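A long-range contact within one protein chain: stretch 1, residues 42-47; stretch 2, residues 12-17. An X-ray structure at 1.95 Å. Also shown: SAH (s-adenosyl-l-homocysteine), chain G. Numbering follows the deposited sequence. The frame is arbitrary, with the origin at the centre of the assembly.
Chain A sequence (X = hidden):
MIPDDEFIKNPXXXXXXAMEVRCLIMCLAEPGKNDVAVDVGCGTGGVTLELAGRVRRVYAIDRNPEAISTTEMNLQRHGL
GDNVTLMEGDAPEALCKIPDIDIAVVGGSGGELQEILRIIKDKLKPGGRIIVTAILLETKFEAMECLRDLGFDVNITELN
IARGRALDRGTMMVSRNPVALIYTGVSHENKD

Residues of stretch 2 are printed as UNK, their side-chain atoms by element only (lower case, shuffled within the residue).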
ATOM      1  N   CYS A  42      -7.541  25.764   2.481  1.00 26.24           N
ATOM      2  CA  CYS A  42      -8.810  25.045   2.452  1.00 28.14           C
ATOM      3  C   CYS A  42      -9.208  24.378   1.137  1.00 28.00           C
ATOM      4  O   CYS A  42     -10.056  23.490   1.147  1.00 27.67           O
ATOM      5  CB  CYS A  42      -9.953  25.909   2.990  1.00 25.37           C
ATOM      6  SG  CYS A  42     -10.277  27.432   2.129  1.00 29.48           S
ATOM      7  N   GLY A  43      -8.587  24.786   0.031  1.00 27.36           N
ATOM      8  CA  GLY A  43      -8.872  24.203  -1.274  1.00 28.36           C
ATOM      9  C   GLY A  43     -10.351  24.114  -1.623  1.00 29.85           C
ATOM     10  O   GLY A  43     -11.029  25.126  -1.652  1.00 30.58           O
ATOM     11  N   THR A  44     -10.822  22.896  -1.899  1.00 29.74           N
ATOM     12  CA  THR A  44     -12.219  22.620  -2.231  1.00 27.78           C
ATOM     13  C   THR A  44     -13.141  22.699  -0.994  1.00 28.50           C
ATOM     14  O   THR A  44     -14.355  22.861  -1.122  1.00 26.78           O
ATOM     15  CB  THR A  44     -12.337  21.242  -2.911  1.00 28.57           C
ATOM     16  OG1 THR A  44     -11.525  21.223  -4.084  1.00 27.17           O
ATOM     17  CG2 THR A  44     -13.760  20.926  -3.306  1.00 26.96           C
ATOM     18  N   GLY A  45     -12.569  22.553   0.197  1.00 25.82           N
ATOM     19  CA  GLY A  45     -13.360  22.639   1.408  1.00 25.10           C
ATOM     20  C   GLY A  45     -13.559  21.336   2.143  1.00 25.89           C
ATOM     21  O   GLY A  45     -14.252  21.303   3.154  1.00 29.41           O
ATOM     22  N   GLY A  46     -12.912  20.270   1.688  1.00 27.68           N
ATOM     23  CA  GLY A  46     -13.052  18.973   2.336  1.00 29.72           C
ATOM     24  C   GLY A  46     -12.835  18.955   3.849  1.00 29.34           C
ATOM     25  O   GLY A  46     -13.595  18.342   4.588  1.00 32.60           O
ATOM     26  N   VAL A  47     -11.788  19.617   4.323  1.00 30.65           N
ATOM     27  CA  VAL A  47     -11.498  19.646   5.756  1.00 29.66           C
ATOM     28  C   VAL A  47     -12.342  20.704   6.463  1.00 28.04           C
ATOM     29  O   VAL A  47     -12.853  20.467   7.550  1.00 27.13           O
ATOM     30  CB  VAL A  47      -9.985  19.863   5.998  1.00 25.87           C
ATOM     31  CG1 VAL A  47      -9.688  19.986   7.464  1.00 24.14           C
ATOM     32  CG2 VAL A  47      -9.194  18.700   5.390  1.00 26.56           C
ATOM     33  N   UNK A  12      -9.314  24.411 -11.113  1.00 33.66           N
ATOM     34  CA  UNK A  12      -8.040  24.971 -10.683  1.00 33.17           C
ATOM     35  C   UNK A  12      -7.776  24.820  -9.180  1.00 30.31           C
ATOM     36  O   UNK A  12      -6.778  25.327  -8.673  1.00 28.65           O
ATOM     37  c   UNK A  12      -7.993  26.466 -11.027  1.00 38.38           C
ATOM     38  o   UNK A  12      -8.879  27.219 -10.200  1.00 37.82           O
ATOM     39  N   UNK A  13      -8.705  24.187  -8.471  1.00 31.16           N
ATOM     40  CA  UNK A  13      -8.595  24.013  -7.026  1.00 29.60           C
ATOM     41  C   UNK A  13      -8.549  22.516  -6.690  1.00 30.03           C
ATOM     42  O   UNK A  13      -9.440  21.761  -7.065  1.00 29.97           O
ATOM     43  c   UNK A  13      -9.656  24.511  -4.783  1.00 22.04           C
ATOM     44  c   UNK A  13      -9.781  24.705  -6.272  1.00 30.04           C
ATOM     45  c   UNK A  13      -9.836  26.190  -6.600  1.00 21.10           C
ATOM     46  N   UNK A  14      -7.450  22.058  -6.053  1.00 30.88           N
ATOM     47  CA  UNK A  14      -7.348  20.640  -5.699  1.00 27.09           C
ATOM     48  C   UNK A  14      -8.263  20.218  -4.576  1.00 26.85           C
ATOM     49  O   UNK A  14      -8.690  21.030  -3.763  1.00 30.58           O
ATOM     50  c   UNK A  14      -5.453  21.844  -4.929  1.00 27.66           C
ATOM     51  c   UNK A  14      -6.165  22.753  -5.856  1.00 27.91           C
ATOM     52  c   UNK A  14      -5.869  20.492  -5.343  1.00 26.92           C
ATOM     53  N   UNK A  15      -8.641  18.952  -4.593  1.00 28.21           N
ATOM     54  CA  UNK A  15      -9.487  18.426  -3.542  1.00 30.96           C
ATOM     55  C   UNK A  15     -10.797  17.913  -4.075  1.00 33.09           C
ATOM     56  O   UNK A  15     -11.013  17.912  -5.277  1.00 38.46           O
ATOM     57  N   UNK A  16     -11.702  17.419  -3.205  1.00 34.58           N
ATOM     58  CA  UNK A  16     -11.498  17.408  -1.751  1.00 31.49           C
ATOM     59  C   UNK A  16     -10.527  16.297  -1.376  1.00 31.79           C
ATOM     60  O   UNK A  16     -10.263  15.402  -2.160  1.00 30.49           O
ATOM     61  c   UNK A  16     -12.900  17.092  -1.237  1.00 35.08           C
ATOM     62  c   UNK A  16     -13.425  16.149  -2.286  1.00 34.95           C
ATOM     63  c   UNK A  16     -12.995  16.842  -3.576  1.00 34.45           C
ATOM     64  N   UNK A  17      -9.955  16.415  -0.187  1.00 33.77           N
ATOM     65  CA  UNK A  17      -9.032  15.408   0.322  1.00 33.11           C
ATOM     66  C   UNK A  17      -9.838  14.110   0.486  1.00 30.45           C
ATOM     67  O   UNK A  17     -11.015  14.148   0.852  1.00 28.23           O
ATOM     68  o   UNK A  17      -7.563  16.980   1.441  1.00 32.71           O
ATOM     69  c   UNK A  17      -8.407  15.846   1.665  1.00 31.08           C
ATOM     70  c   UNK A  17      -7.586  14.728   2.292  1.00 27.90           C
TER
HETATM   71  N   SAH G 801      -7.796  19.858   1.950  1.00 24.40           N
HETATM   72  CA  SAH G 801      -8.566  20.535   0.901  1.00 25.22           C
HETATM   73  CB  SAH G 801      -7.723  20.733  -0.387  1.00 26.46           C
HETATM   74  CG  SAH G 801      -6.455  21.603  -0.155  1.00 32.28           C
HETATM   75  SD  SAH G 801      -5.426  21.924  -1.593  1.00 30.67           S
HETATM   76  C   SAH G 801      -9.813  19.715   0.603  1.00 23.12           C
HETATM   77  O   SAH G 801      -9.982  18.677   1.266  1.00 22.92           O
HETATM   78  OXT SAH G 801     -10.610  20.127  -0.265  1.00 26.17           O
HETATM   79  C5' SAH G 801      -4.152  22.957  -0.912  1.00 27.48           C
HETATM   80  C4' SAH G 801      -4.529  24.396  -0.867  1.00 28.12           C
HETATM   81  O4' SAH G 801      -3.371  25.055  -0.321  1.00 32.86           O
HETATM   82  C3' SAH G 801      -4.829  25.102  -2.281  1.00 23.07           C
HETATM   83  O3' SAH G 801      -6.181  25.607  -2.530  1.00 26.90           O
HETATM   84  C2' SAH G 801      -3.720  26.179  -2.274  1.00 26.30           C
HETATM   85  O2' SAH G 801      -3.951  27.386  -3.018  1.00 23.62           O
HETATM   86  C1' SAH G 801      -3.499  26.367  -0.790  1.00 29.49           C
HETATM   87  N9  SAH G 801      -2.264  26.976  -0.315  1.00 31.13           N
HETATM   88  C8  SAH G 801      -0.940  26.526  -0.541  1.00 34.09           C
HETATM   89  N7  SAH G 801      -0.074  27.298   0.044  1.00 29.89           N
HETATM   90  C5  SAH G 801      -0.832  28.309   0.677  1.00 30.85           C
HETATM   91  C6  SAH G 801      -0.493  29.427   1.461  1.00 29.82           C
HETATM   92  N6  SAH G 801       0.777  29.726   1.756  1.00 27.66           N
HETATM   93  N1  SAH G 801      -1.481  30.230   1.946  1.00 35.54           N
HETATM   94  C2  SAH G 801      -2.737  29.918   1.646  1.00 32.29           C
HETATM   95  N3  SAH G 801      -3.180  28.903   0.926  1.00 30.84           N
HETATM   96  C4  SAH G 801      -2.181  28.123   0.463  1.00 25.36           C
HETATM   97  O   HOH W   1     -11.922  21.697  -6.643  1.00 28.04           O

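Position 12 carries two side-chain atoms, one carbon followed by one oxygen, which is the composition of serine alone. The side chain touches nothing on stretch 1. OG of Ser-12 comes no closer to stretch 1 than 9.0 Å, at Thr-44 OG1. Ser-12 has chi1 at 71° (p), and its hydroxyl is hydrogen-bonded elsewhere in the structure.

Position 13 has three carbons, one of them bonded to CA and carrying the other two. A fork at the first carbon with no further atoms defines valine. CA-to-CB points toward stretch 1, and one branch carbon lies 3.3 Å from C of Gly-43 and 3.5 Å from N of Thr-44. For Val-13 that atom is CG1; with chi1 at 180° (t), it packs against the peptide joining Gly-43 to Thr-44.

Position 14 has three carbons that close a ring onto the backbone N, so the residue is proline. CA-to-CB points away from stretch 1, and the nearest approach of the ring of Pro-14 is CD to Gly-43 CA, 5.5 Å. Pro-14 instead sets CG 3.3 Å from SD of SAH and contributes its carbonyl to the contact. Thr-44 OG1 donates a hydrogen bond to Pro-14 O at 2.9 Å; Thr-44 N adds a weak one to the same Pro-14 O, 3.4 Å long with an N-H...O angle of 131°.

Position 15 has no side-chain atoms and is therefore glycine. The backbone angles, phi 119° and psi -179°, would jam a CB against the preceding carbonyl O. An ideal CB would also clash with stretch 1, lying 3.0 Å from Thr-44 OG1, and with the ligand, 2.5 Å from SAH OXT. Gly-15 thus lets the chain pass close to the threonine, its C 3.4 Å from Thr-44 OG1.

Position 16 again shows three carbons in a ring closed onto N, a second proline, and the peptide bond before it is cis. Its CB lies 4.0 Å from CA of Gly-46, while its N is 3.9 Å from CB of Thr-44. Pro-16 therefore rests on backbone at one residue and on a side chain at the other.

Position 17 has one carbon carrying an oxygen and a carbon, the branched pattern of threonine. OG1 of Thr-17 remains 4.6 Å from CG2 of Val-47, its nearest atom on stretch 1, and the residue serves the ligand: SAH N donates to OG1 of Thr-17 at 2.9 Å, and Thr-17 N donates to SAH O at 2.7 Å, with an angle of 162°.

The contact centres on Thr-44, within the type II' turn from Cys-42 to Gly-45, which is closed by the 2.8 Å hydrogen bond from Gly-45 N to Cys-42 O. The oxygen O of a water lies 2.5 Å from Val-13 O and 2.6 Å from Thr-44 OG1, within hydrogen-bonding reach of both. SAH couples the stretches through its carboxylate: Thr-17 N holds O, while Gly-46 N donates to OXT at 3.0 Å.

Stretch 2 (12-17) SVPGPT
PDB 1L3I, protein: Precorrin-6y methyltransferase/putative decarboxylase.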